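Local coordinates for protein putative sulfurtransferase dsrE (Allochromatium vinosum, PDB 2HY5) that probably carries and transfers sulfur through a cysteine persulfide, and could take part in the oxidation of intracellular sulfur, at residues 34-40 and 73-78. Numbering follows the deposited sequence.
Sequences IFRVFFY and LDMVVC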
ATOM      1  N   ILE A  34     -27.220   0.182  -6.284  1.00  9.82           N
ATOM      2  CA  ILE A  34     -25.976   0.716  -5.752  1.00 10.83           C
ATOM      3  C   ILE A  34     -26.355   2.167  -5.485  1.00 11.13           C
ATOM      4  O   ILE A  34     -26.472   2.975  -6.408  1.00 12.39           O
ATOM      5  CB  ILE A  34     -24.818   0.626  -6.768  1.00 12.32           C
ATOM      6  CG1 ILE A  34     -24.419  -0.843  -6.951  1.00 12.30           C
ATOM      7  CG2 ILE A  34     -23.617   1.440  -6.275  1.00 13.30           C
ATOM      8  CD1 ILE A  34     -23.258  -1.064  -7.893  1.00 14.77           C
ATOM      9  N   PHE A  35     -26.595   2.468  -4.216  1.00  8.95           N
ATOM     10  CA  PHE A  35     -27.012   3.792  -3.787  1.00  9.30           C
ATOM     11  C   PHE A  35     -25.968   4.864  -4.076  1.00 10.10           C
ATOM     12  O   PHE A  35     -26.313   6.000  -4.402  1.00 10.40           O
ATOM     13  CB  PHE A  35     -27.329   3.766  -2.292  1.00 12.15           C
ATOM     14  CG  PHE A  35     -27.857   5.064  -1.761  1.00 14.05           C
ATOM     15  CD1 PHE A  35     -29.188   5.419  -1.955  1.00 16.59           C
ATOM     16  CD2 PHE A  35     -27.022   5.934  -1.073  1.00 14.31           C
ATOM     17  CE1 PHE A  35     -29.681   6.625  -1.468  1.00 18.32           C
ATOM     18  CE2 PHE A  35     -27.503   7.144  -0.582  1.00 17.48           C
ATOM     19  CZ  PHE A  35     -28.835   7.490  -0.778  1.00 18.00           C
ATOM     20  N   ARG A  36     -24.695   4.501  -3.955  1.00  8.93           N
ATOM     21  CA  ARG A  36     -23.621   5.453  -4.196  1.00  7.70           C
ATOM     22  C   ARG A  36     -22.267   4.753  -4.210  1.00  7.63           C
ATOM     23  O   ARG A  36     -22.058   3.780  -3.489  1.00  8.44           O
ATOM     24  CB  ARG A  36     -23.639   6.527  -3.101  1.00  9.69           C
ATOM     25  CG  ARG A  36     -22.544   7.601  -3.184  1.00  8.40           C
ATOM     26  CD  ARG A  36     -22.878   8.747  -2.225  1.00 11.16           C
ATOM     27  NE  ARG A  36     -24.132   9.379  -2.625  1.00  9.97           N
ATOM     28  CZ  ARG A  36     -25.068   9.823  -1.792  1.00 11.20           C
ATOM     29  NH1 ARG A  36     -24.914   9.722  -0.480  1.00 10.56           N
ATOM     30  NH2 ARG A  36     -26.182  10.348  -2.285  1.00 11.54           N
ATOM     31  N   VAL A  37     -21.374   5.241  -5.063  1.00  7.92           N
ATOM     32  CA  VAL A  37     -20.015   4.731  -5.159  1.00  8.83           C
ATOM     33  C   VAL A  37     -19.205   5.916  -4.657  1.00  9.27           C
ATOM     34  O   VAL A  37     -19.203   6.982  -5.275  1.00  8.47           O
ATOM     35  CB  VAL A  37     -19.613   4.417  -6.616  1.00  9.28           C
ATOM     36  CG1 VAL A  37     -18.201   3.844  -6.650  1.00  9.75           C
ATOM     37  CG2 VAL A  37     -20.591   3.432  -7.228  1.00 10.18           C
ATOM     38  N   PHE A  38     -18.537   5.735  -3.526  1.00  7.71           N
ATOM     39  CA  PHE A  38     -17.773   6.815  -2.928  1.00  8.62           C
ATOM     40  C   PHE A  38     -16.269   6.576  -2.983  1.00  8.14           C
ATOM     41  O   PHE A  38     -15.782   5.540  -2.538  1.00  8.73           O
ATOM     42  CB  PHE A  38     -18.224   7.006  -1.478  1.00  7.62           C
ATOM     43  CG  PHE A  38     -17.735   8.276  -0.856  1.00  7.78           C
ATOM     44  CD1 PHE A  38     -16.454   8.361  -0.321  1.00  9.23           C
ATOM     45  CD2 PHE A  38     -18.547   9.405  -0.834  1.00  9.33           C
ATOM     46  CE1 PHE A  38     -15.988   9.553   0.227  1.00  9.30           C
ATOM     47  CE2 PHE A  38     -18.095  10.604  -0.290  1.00  9.52           C
ATOM     48  CZ  PHE A  38     -16.811  10.680   0.241  1.00 11.55           C
ATOM     49  N   PHE A  39     -15.546   7.538  -3.548  1.00  4.94           N
ATOM     50  CA  PHE A  39     -14.096   7.430  -3.656  1.00  6.27           C
ATOM     51  C   PHE A  39     -13.430   8.276  -2.581  1.00  7.14           C
ATOM     52  O   PHE A  39     -13.674   9.480  -2.481  1.00  6.62           O
ATOM     53  CB  PHE A  39     -13.631   7.863  -5.049  1.00  6.51           C
ATOM     54  CG  PHE A  39     -14.206   7.031  -6.161  1.00  6.89           C
ATOM     55  CD1 PHE A  39     -15.438   7.346  -6.721  1.00  6.98           C
ATOM     56  CD2 PHE A  39     -13.532   5.910  -6.622  1.00  4.30           C
ATOM     57  CE1 PHE A  39     -15.988   6.555  -7.734  1.00  7.31           C
ATOM     58  CE2 PHE A  39     -14.070   5.116  -7.631  1.00  7.88           C
ATOM     59  CZ  PHE A  39     -15.301   5.439  -8.184  1.00  8.04           C
ATOM     60  N   TYR A  40     -12.592   7.630  -1.773  1.00  4.75           N
ATOM     61  CA  TYR A  40     -11.897   8.295  -0.675  1.00  4.70           C
ATOM     62  C   TYR A  40     -10.399   7.981  -0.738  1.00  5.33           C
ATOM     63  O   TYR A  40      -9.988   7.078  -1.463  1.00  5.18           O
ATOM     64  CB  TYR A  40     -12.483   7.828   0.662  1.00  5.88           C
ATOM     65  CG  TYR A  40     -12.132   8.713   1.833  1.00  7.16           C
ATOM     66  CD1 TYR A  40     -12.162  10.105   1.711  1.00  9.02           C
ATOM     67  CD2 TYR A  40     -11.793   8.167   3.071  1.00  8.16           C
ATOM     68  CE1 TYR A  40     -11.863  10.927   2.791  1.00  9.80           C
ATOM     69  CE2 TYR A  40     -11.496   8.985   4.159  1.00  9.77           C
ATOM     70  CZ  TYR A  40     -11.531  10.363   4.012  1.00  8.55           C
ATOM     71  OH  TYR A  40     -11.241  11.186   5.078  1.00  9.62           O
ATOM     72  N   LEU A  73     -25.499   5.617 -11.963  1.00 12.86           N
ATOM     73  CA  LEU A  73     -24.875   5.570 -10.647  1.00 13.22           C
ATOM     74  C   LEU A  73     -24.410   6.935 -10.149  1.00 12.63           C
ATOM     75  O   LEU A  73     -23.983   7.782 -10.931  1.00 14.11           O
ATOM     76  CB  LEU A  73     -23.676   4.621 -10.672  1.00 12.01           C
ATOM     77  CG  LEU A  73     -23.914   3.178 -11.123  1.00 12.28           C
ATOM     78  CD1 LEU A  73     -22.577   2.456 -11.180  1.00 12.28           C
ATOM     79  CD2 LEU A  73     -24.871   2.474 -10.169  1.00 12.07           C
ATOM     80  N   ASP A  74     -24.506   7.133  -8.839  1.00 11.31           N
ATOM     81  CA  ASP A  74     -24.067   8.370  -8.210  1.00 10.14           C
ATOM     82  C   ASP A  74     -22.631   8.121  -7.745  1.00 10.77           C
ATOM     83  O   ASP A  74     -22.398   7.474  -6.726  1.00 10.67           O
ATOM     84  CB  ASP A  74     -24.977   8.710  -7.023  1.00 13.80           C
ATOM     85  CG  ASP A  74     -24.611  10.027  -6.356  1.00 14.65           C
ATOM     86  OD1 ASP A  74     -24.151  10.947  -7.062  1.00 14.82           O
ATOM     87  OD2 ASP A  74     -24.796  10.147  -5.125  1.00 15.18           O
ATOM     88  N   MET A  75     -21.676   8.619  -8.525  1.00 10.00           N
ATOM     89  CA  MET A  75     -20.260   8.453  -8.225  1.00 10.29           C
ATOM     90  C   MET A  75     -19.782   9.725  -7.553  1.00 11.46           C
ATOM     91  O   MET A  75     -19.782  10.797  -8.161  1.00 10.38           O
ATOM     92  CB  MET A  75     -19.499   8.224  -9.524  1.00 13.66           C
ATOM     93  CG  MET A  75     -20.183   7.224 -10.422  1.00 16.04           C
ATOM     94  SD  MET A  75     -19.268   5.697 -10.540  1.00 20.09           S
ATOM     95  CE  MET A  75     -18.393   6.024 -11.843  1.00  8.97           C
ATOM     96  N   VAL A  76     -19.367   9.599  -6.298  1.00  6.84           N
ATOM     97  CA  VAL A  76     -18.938  10.752  -5.527  1.00  6.12           C
ATOM     98  C   VAL A  76     -17.475  10.689  -5.117  1.00  8.02           C
ATOM     99  O   VAL A  76     -16.973   9.644  -4.690  1.00  4.55           O
ATOM    100  CB  VAL A  76     -19.818  10.896  -4.263  1.00 10.70           C
ATOM    101  CG1 VAL A  76     -19.513  12.208  -3.543  1.00 12.24           C
ATOM    102  CG2 VAL A  76     -21.290  10.822  -4.657  1.00 14.35           C
ATOM    103  N   VAL A  77     -16.802  11.826  -5.261  1.00  8.33           N
ATOM    104  CA  VAL A  77     -15.393  11.966  -4.903  1.00  8.61           C
ATOM    105  C   VAL A  77     -15.273  12.938  -3.731  1.00  8.29           C
ATOM    106  O   VAL A  77     -15.778  14.062  -3.790  1.00  8.15           O
ATOM    107  CB  VAL A  77     -14.587  12.506  -6.102  1.00 15.14           C
ATOM    108  CG1 VAL A  77     -13.138  12.732  -5.709  1.00 16.74           C
ATOM    109  CG2 VAL A  77     -14.688  11.530  -7.268  1.00 14.37           C
ATOM    110  N   CYS A  78     -14.610  12.502  -2.661  1.00  8.55           N
ATOM    111  CA  CYS A  78     -14.433  13.331  -1.473  1.00  8.61           C
ATOM    112  C   CYS A  78     -13.667  14.616  -1.782  1.00  7.92           C
ATOM    113  O   CYS A  78     -12.559  14.574  -2.316  1.00  7.50           O
ATOM    114  CB  CYS A  78     -13.681  12.554  -0.395  1.00  9.20           C
ATOM    115  SG  CYS A  78     -13.367  13.531   1.083  1.00 17.51           S
TER
HETATM  116  O   HOH W   1     -26.463   5.225  -7.678  1.00 16.73           O
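Neighbouring strands of a beta-alpha-beta unit illustrate how an open alpha/beta sheet can place a probable catalytic residue at the C-terminal ends of its strands. Here strand 33-39 is joined through helix 60-71 to strand 75-78, and the two run in parallel at the heart of the chain. F39, V76 and D74 give most to the interface. V76 bonds through both its backbone groups: its N donates to V37 O (2.8 Å) and its O accepts from F39 N (2.8 Å). This is the parallel ladder, continued at one end by V37 N to D74 O (3.0 Å) and at the other by C78 N to F39 O (3.2 Å).

The side chains divide between two faces. On one, F39 shares the surface with V37, M75 and V77; its CD1 lies 4.3 Å from V77 CG2, while helix 60-71 covers M75. On the other, V76 CG2 rests 3.6 Å from R36 CD and V76 CG1 3.9 Å from F38 CE2. Beyond this apolar patch, D74 forms a salt bridge with R36 (NE to OD2, 2.7 Å), and its OD1 reaches R108 on the next strand. A water also links I34 O to D74 N, at 2.6 and 3.0 Å.

At the far end C78, probably the persulfide-forming cysteine, occupies the N-cap of helix 79-85. Its SG lies 3.5 Å from Y40 CE1, and Y40 OH hydrogen-bonds to the backbone O of E24 of the neighbouring DsrF chain. The backbone ladder thus runs up to C78, whose SG meets an aromatic edge and caps a helix-start backbone N, consistent with a stabilised thiolate or persulfide.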